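Local structure of nodulation fucosyltransferase NodZ (Bradyrhizobium sp., 2HHC) at residues Thr279-Pro284 with Arg299-Asp304; Pro49-Phe54 with Cys71-Asn76. The protein is a bacterial nodulation protein named as a fucosyltransferase, belonging to a family of the GT-B clan of glycosyltransferase folds. All coordinates share one frame; numbering follows the deposited sequence. Where two conformers were deposited one is given.

Contact 1: residues Thr279-Pro284 with Arg299-Asp304; sequences TVIRFP and RIIEFD
Val280 O takes the N-H of Ile301 at 2.8 Å and also receives the CA-H of Ile300, whose CA stands 3.3 Å from that oxygen. Val280 N gives to Arg299 O, and Arg282 N reaches Ile301 O at 3.0 Å. These bonds make 279-283 and 299-303 parallel neighbours, the two strands of a beta-alpha-beta unit joined through helix 291-296. Where the ladder ends, a water takes over, donating to Arg282 O and accepting from Phe303 N. On one face Ile281 CG1 lies 4.0 Å from Ile301 CB, the two side chains side by side, and helix 192-209 covers both. On the other face Arg282 CD packs on Ile300 CG2 at 3.7 Å. The Arg282 chain bends at chi3 (77°), which places NE; NE bonds to Thr290 and NH2 to Ser287 O. Its NH1 gives to a water in the guanidinium plane and stays 4.5 Å from Glu302 OE1. Beyond the ladder, Phe303 CD1 comes to the edge of the Phe283 ring, 4.1 Å from CE2. Main-chain bonds thus hold the pairing, while Arg282, fixed at its polar end by Thr290 and Ser287, remains beyond salt-bridge distance of Glu302.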
loop_
_atom_site.group_PDB
_atom_site.type_symbol
_atom_site.label_atom_id
_atom_site.label_comp_id
_atom_site.label_asym_id
_atom_site.label_seq_id
_atom_site.Cartn_x
_atom_site.Cartn_y
_atom_site.Cartn_z
ATOM N N THR A 279 -15.093 8.907 -7.420
ATOM C CA THR A 279 -14.727 9.771 -6.338
ATOM C C THR A 279 -14.338 8.846 -5.195
ATOM O O THR A 279 -14.992 7.804 -5.001
ATOM C CB THR A 279 -15.929 10.614 -5.879
ATOM O OG1 THR A 279 -16.279 11.511 -6.919
ATOM C CG2 THR A 279 -15.611 11.408 -4.590
ATOM N N VAL A 280 -13.288 9.201 -4.477
ATOM C CA VAL A 280 -12.894 8.450 -3.273
ATOM C C VAL A 280 -12.773 9.385 -2.085
ATOM O O VAL A 280 -12.168 10.449 -2.133
ATOM C CB VAL A 280 -11.585 7.665 -3.461
ATOM C CG1 VAL A 280 -11.191 6.938 -2.165
ATOM C CG2 VAL A 280 -11.800 6.594 -4.468
ATOM N N ILE A 281 -13.395 8.942 -0.987
ATOM C CA ILE A 281 -13.339 9.588 0.314
ATOM C C ILE A 281 -12.299 8.843 1.154
ATOM O O ILE A 281 -12.394 7.625 1.350
ATOM C CB ILE A 281 -14.718 9.552 1.024
ATOM C CG1 ILE A 281 -15.723 10.434 0.271
ATOM C CG2 ILE A 281 -14.546 9.997 2.460
ATOM C CD1 ILE A 281 -17.129 10.203 0.616
ATOM N N ARG A 282 -11.294 9.575 1.601
ATOM C CA ARG A 282 -10.157 9.028 2.377
ATOM C C ARG A 282 -10.298 9.423 3.843
ATOM O O ARG A 282 -10.005 10.552 4.246
ATOM C CB ARG A 282 -8.844 9.592 1.840
ATOM C CG ARG A 282 -8.575 9.332 0.361
ATOM C CD ARG A 282 -7.253 9.831 -0.052
ATOM N NE ARG A 282 -6.167 8.944 0.385
ATOM C CZ ARG A 282 -4.875 9.227 0.299
ATOM N NH1 ARG A 282 -4.456 10.381 -0.188
ATOM N NH2 ARG A 282 -3.982 8.325 0.686
ATOM N N PHE A 283 -10.703 8.463 4.670
ATOM C CA PHE A 283 -10.915 8.713 6.082
ATOM C C PHE A 283 -10.035 7.723 6.890
ATOM O O PHE A 283 -10.458 6.614 7.200
ATOM C CB PHE A 283 -12.422 8.567 6.376
ATOM C CG PHE A 283 -12.852 9.161 7.636
ATOM C CD1 PHE A 283 -12.808 8.405 8.807
ATOM C CD2 PHE A 283 -13.278 10.487 7.696
ATOM C CE1 PHE A 283 -13.219 8.947 10.016
ATOM C CE2 PHE A 283 -13.684 11.046 8.905
ATOM C CZ PHE A 283 -13.659 10.288 10.072
ATOM N N PRO A 284 -8.745 8.098 7.177
ATOM C CA PRO A 284 -8.060 9.396 6.953
ATOM C C PRO A 284 -7.275 9.413 5.645
ATOM O O PRO A 284 -6.917 8.388 5.097
ATOM C CB PRO A 284 -7.124 9.475 8.160
ATOM C CG PRO A 284 -6.889 8.053 8.540
ATOM C CD PRO A 284 -8.114 7.250 8.169
ATOM N N ARG A 299 -11.547 12.318 -8.562
ATOM C CA ARG A 299 -11.793 13.268 -7.462
ATOM C C ARG A 299 -11.611 12.578 -6.109
ATOM O O ARG A 299 -12.070 11.455 -5.900
ATOM C CB ARG A 299 -13.218 13.821 -7.529
ATOM C CG ARG A 299 -13.540 14.667 -8.745
ATOM C CD ARG A 299 -14.945 14.248 -9.177
ATOM N NE ARG A 299 -15.812 15.344 -9.402
ATOM C CZ ARG A 299 -17.098 15.270 -9.748
ATOM N NH1 ARG A 299 -17.741 14.123 -9.903
ATOM N NH2 ARG A 299 -17.738 16.384 -9.950
ATOM N N ILE A 300 -11.003 13.301 -5.184
ATOM C CA ILE A 300 -10.694 12.811 -3.861
ATOM C C ILE A 300 -11.316 13.781 -2.849
ATOM O O ILE A 300 -11.205 15.008 -2.998
ATOM C CB ILE A 300 -9.176 12.751 -3.664
ATOM C CG1 ILE A 300 -8.534 11.785 -4.688
ATOM C CG2 ILE A 300 -8.857 12.291 -2.250
ATOM C CD1 ILE A 300 -8.027 12.487 -5.960
ATOM N N ILE A 301 -12.010 13.249 -1.852
ATOM C CA ILE A 301 -12.577 14.080 -0.776
ATOM C C ILE A 301 -11.935 13.644 0.546
ATOM O O ILE A 301 -11.817 12.438 0.849
ATOM C CB ILE A 301 -14.062 13.943 -0.741
ATOM C CG1 ILE A 301 -14.668 14.689 -1.928
ATOM C CG2 ILE A 301 -14.625 14.457 0.589
ATOM C CD1 ILE A 301 -16.172 14.551 -2.155
ATOM N N GLU A 302 -11.551 14.626 1.351
ATOM C CA GLU A 302 -10.982 14.325 2.642
ATOM C C GLU A 302 -11.112 15.513 3.567
ATOM O O GLU A 302 -11.327 16.629 3.105
ATOM C CB GLU A 302 -9.532 13.933 2.486
ATOM C CG GLU A 302 -8.648 15.069 2.074
ATOM C CD GLU A 302 -7.402 14.623 1.325
ATOM O OE1 GLU A 302 -7.425 13.593 0.657
ATOM O OE2 GLU A 302 -6.387 15.327 1.411
ATOM N N PHE A 303 -11.020 15.267 4.872
ATOM C CA PHE A 303 -10.894 16.347 5.834
ATOM C C PHE A 303 -9.451 16.825 5.801
ATOM O O PHE A 303 -8.524 16.015 5.864
ATOM C CB PHE A 303 -11.315 15.869 7.220
ATOM C CG PHE A 303 -12.806 15.761 7.370
ATOM C CD1 PHE A 303 -13.474 14.606 6.978
ATOM C CD2 PHE A 303 -13.545 16.822 7.879
ATOM C CE1 PHE A 303 -14.866 14.522 7.106
ATOM C CE2 PHE A 303 -14.913 16.733 8.003
ATOM C CZ PHE A 303 -15.579 15.591 7.607
ATOM N N ASP A 304 -9.279 18.135 5.627
ATOM C CA ASP A 304 -7.956 18.760 5.601
ATOM C C ASP A 304 -8.047 20.026 6.408
ATOM O O ASP A 304 -7.539 21.083 6.008
HETATM O O HOH W 1 -11.013 12.467 5.778
HETATM O O HOH W 2 -5.460 13.006 -0.678
#

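Contact 2: residues Pro49-Phe54 with Cys71-Asn76; sequences PFSNAF and CDDRVN
Asn76 ND2 reaches Phe50 O at 2.8 Å in a nearly straight hydrogen bond, 167° at the hydrogen, the acceptor lying in the Asn76 amide plane; Asn76 OD1 is held from Arg41. Asn52 CG is anti to its backbone N (chi1 -168°), placing CG on the side of Asp72 O and Cys71 O. From there ND2 gives to Asp72 O at 3.0 Å, in its own amide plane but from above the carbonyl plane, and to Ile38 O as well. Asn52 OD1 accepts from Trp40 N and, weakly, from Phe54 N at 3.4 Å, a capping bond at the entry to helix 54-57. Asp73, in the conformer given, one of two, accepts from Asn52 N through OD2. One buried amide thereby ties the loop after strand 35-39 to the one after strand 67-70, its neighbour in the parallel part of a GT-B sheet. Charged groups frame the start of the 3-10 segment 73-76. Asp72 OD1 accepts Arg74 N, an Asx turn, and forms a salt bridge with Arg74 NE at 3.0 Å; Arg74 NH2 bonds OD2, so the guanidinium grips the carboxylate side-on. Apolar contact is concentrated at Phe54, whose CD2 packs 3.7 Å from Cys71 CB. Cys71 SG makes an oblique sulfur-aromatic contact, 5.1 Å from the ring centroid, while Trp40 meets the Phe54 ring edge-to-face. Both Val75 methyls, CG1 and CG2, lie 3.9 Å from Asn52 ND2.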
loop_
_atom_site.group_PDB
_atom_site.type_symbol
_atom_site.label_atom_id
_atom_site.label_comp_id
_atom_site.label_asym_id
_atom_site.label_seq_id
_atom_site.Cartn_x
_atom_site.Cartn_y
_atom_site.Cartn_z
ATOM N N PRO A 49 6.577 -17.395 9.680
ATOM C CA PRO A 49 7.393 -16.191 9.728
ATOM C C PRO A 49 8.535 -16.076 8.716
ATOM O O PRO A 49 9.065 -14.976 8.488
ATOM C CB PRO A 49 8.026 -16.277 11.115
ATOM C CG PRO A 49 8.096 -17.703 11.376
ATOM C CD PRO A 49 6.825 -18.257 10.853
ATOM N N PHE A 50 8.924 -17.194 8.096
ATOM C CA PHE A 50 10.042 -17.160 7.154
ATOM C C PHE A 50 9.605 -17.291 5.697
ATOM O O PHE A 50 10.432 -17.279 4.799
ATOM C CB PHE A 50 11.098 -18.187 7.505
ATOM C CG PHE A 50 11.424 -18.223 8.977
ATOM C CD1 PHE A 50 11.851 -17.082 9.629
ATOM C CD2 PHE A 50 11.263 -19.380 9.682
ATOM C CE1 PHE A 50 12.154 -17.133 10.986
ATOM C CE2 PHE A 50 11.546 -19.413 11.044
ATOM C CZ PHE A 50 11.986 -18.253 11.667
ATOM N N SER A 51 8.305 -17.359 5.452
ATOM C CA SER A 51 7.786 -17.452 4.100
ATOM C C SER A 51 7.713 -16.058 3.509
ATOM O O SER A 51 7.147 -15.130 4.153
ATOM C CB SER A 51 6.382 -18.044 4.162
ATOM O OG SER A 51 5.832 -18.110 2.887
ATOM N N ASN A 52 8.241 -15.852 2.287
ATOM C CA ASN A 52 8.141 -14.546 1.683
ATOM C C ASN A 52 6.719 -14.345 1.188
ATOM O O ASN A 52 6.275 -15.131 0.378
ATOM C CB ASN A 52 9.145 -14.467 0.527
ATOM C CG ASN A 52 9.354 -13.069 -0.013
ATOM O OD1 ASN A 52 8.570 -12.171 0.272
ATOM N ND2 ASN A 52 10.411 -12.873 -0.788
ATOM N N ALA A 53 6.009 -13.371 1.737
ATOM C CA ALA A 53 4.593 -13.197 1.415
ATOM C C ALA A 53 4.344 -12.699 0.014
ATOM O O ALA A 53 3.221 -12.824 -0.481
ATOM C CB ALA A 53 3.961 -12.231 2.394
ATOM N N PHE A 54 5.327 -12.099 -0.641
ATOM C CA PHE A 54 5.036 -11.485 -1.956
ATOM C C PHE A 54 4.337 -12.484 -2.922
ATOM O O PHE A 54 3.293 -12.146 -3.519
ATOM C CB PHE A 54 6.269 -10.792 -2.564
ATOM C CG PHE A 54 5.991 -10.100 -3.848
ATOM C CD1 PHE A 54 5.525 -8.798 -3.891
ATOM C CD2 PHE A 54 6.188 -10.774 -5.016
ATOM C CE1 PHE A 54 5.299 -8.201 -5.157
ATOM C CE2 PHE A 54 5.939 -10.202 -6.281
ATOM C CZ PHE A 54 5.506 -8.872 -6.302
ATOM N N CYS A 71 12.001 -11.998 -5.810
ATOM C CA CYS A 71 10.764 -11.785 -5.060
ATOM C C CYS A 71 10.225 -12.993 -4.306
ATOM O O CYS A 71 9.053 -12.962 -3.862
ATOM C CB CYS A 71 9.637 -11.421 -6.056
ATOM S SG CYS A 71 9.034 -12.784 -7.080
ATOM N N ASP A 72 11.041 -14.013 -4.087
ATOM C CA ASP A 72 10.527 -15.268 -3.657
ATOM C C ASP A 72 11.330 -15.929 -2.545
ATOM O O ASP A 72 12.009 -15.209 -1.808
ATOM C CB ASP A 72 10.368 -16.145 -4.863
ATOM C CG ASP A 72 11.690 -16.435 -5.584
ATOM O OD1 ASP A 72 12.766 -16.288 -4.967
ATOM O OD2 ASP A 72 11.643 -16.828 -6.777
ATOM N N ASP A 73 11.243 -17.229 -2.362
ATOM C CA ASP A 73 11.919 -17.852 -1.237
ATOM C C ASP A 73 13.438 -17.930 -1.361
ATOM O O ASP A 73 14.111 -18.357 -0.433
ATOM C CB ASP A 73 11.235 -19.139 -0.759
ATOM C CG ASP A 73 9.888 -18.891 0.091
ATOM O OD1 ASP A 73 9.172 -19.910 0.205
ATOM O OD2 ASP A 73 9.568 -17.795 0.681
ATOM N N ARG A 74 14.009 -17.494 -2.478
ATOM C CA ARG A 74 15.461 -17.366 -2.572
ATOM C C ARG A 74 16.012 -16.428 -1.487
ATOM O O ARG A 74 17.180 -16.548 -1.124
ATOM C CB ARG A 74 15.882 -16.897 -3.954
ATOM C CG ARG A 74 15.786 -17.978 -4.964
ATOM C CD ARG A 74 16.129 -17.481 -6.397
ATOM N NE ARG A 74 15.046 -16.635 -6.851
ATOM C CZ ARG A 74 15.057 -15.847 -7.918
ATOM N NH1 ARG A 74 16.134 -15.752 -8.657
ATOM N NH2 ARG A 74 13.962 -15.150 -8.207
ATOM N N VAL A 75 15.201 -15.550 -0.923
ATOM C CA VAL A 75 15.677 -14.762 0.232
ATOM C C VAL A 75 16.187 -15.645 1.395
ATOM O O VAL A 75 16.989 -15.192 2.214
ATOM C CB VAL A 75 14.603 -13.750 0.689
ATOM C CG1 VAL A 75 14.316 -12.772 -0.416
ATOM C CG2 VAL A 75 13.351 -14.430 1.206
ATOM N N ASN A 76 15.700 -16.877 1.490
ATOM C CA ASN A 76 16.108 -17.823 2.524
ATOM C C ASN A 76 17.303 -18.678 2.119
ATOM O O ASN A 76 17.780 -19.498 2.923
ATOM C CB ASN A 76 14.950 -18.737 2.877
ATOM C CG ASN A 76 13.867 -18.033 3.633
ATOM O OD1 ASN A 76 14.139 -17.128 4.414
ATOM N ND2 ASN A 76 12.610 -18.364 3.343
HETATM O O HOH W 3 7.080 -20.055 1.612
#

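Contacts 1 and 2 lie on opposite sides of the chain's centre, their own centres about 35 Å apart, and share no strand or helix. Contact 1 belongs to the sheet that contains strands 170-176 and 279-283; contact 2 sits beyond strands 35-39 and 67-70 of the other sheet. The first is mostly buried and pairs strands within the sheet, with regular main-chain bonds and aliphatic side chains on both faces. The second is only partly buried and joins loops, so side-chain amides and carboxylates do the bonding that strand pairing does in contact 1. In contact 1 a water bridging Arg282 O and Phe303 N carries the pairing past the ladder.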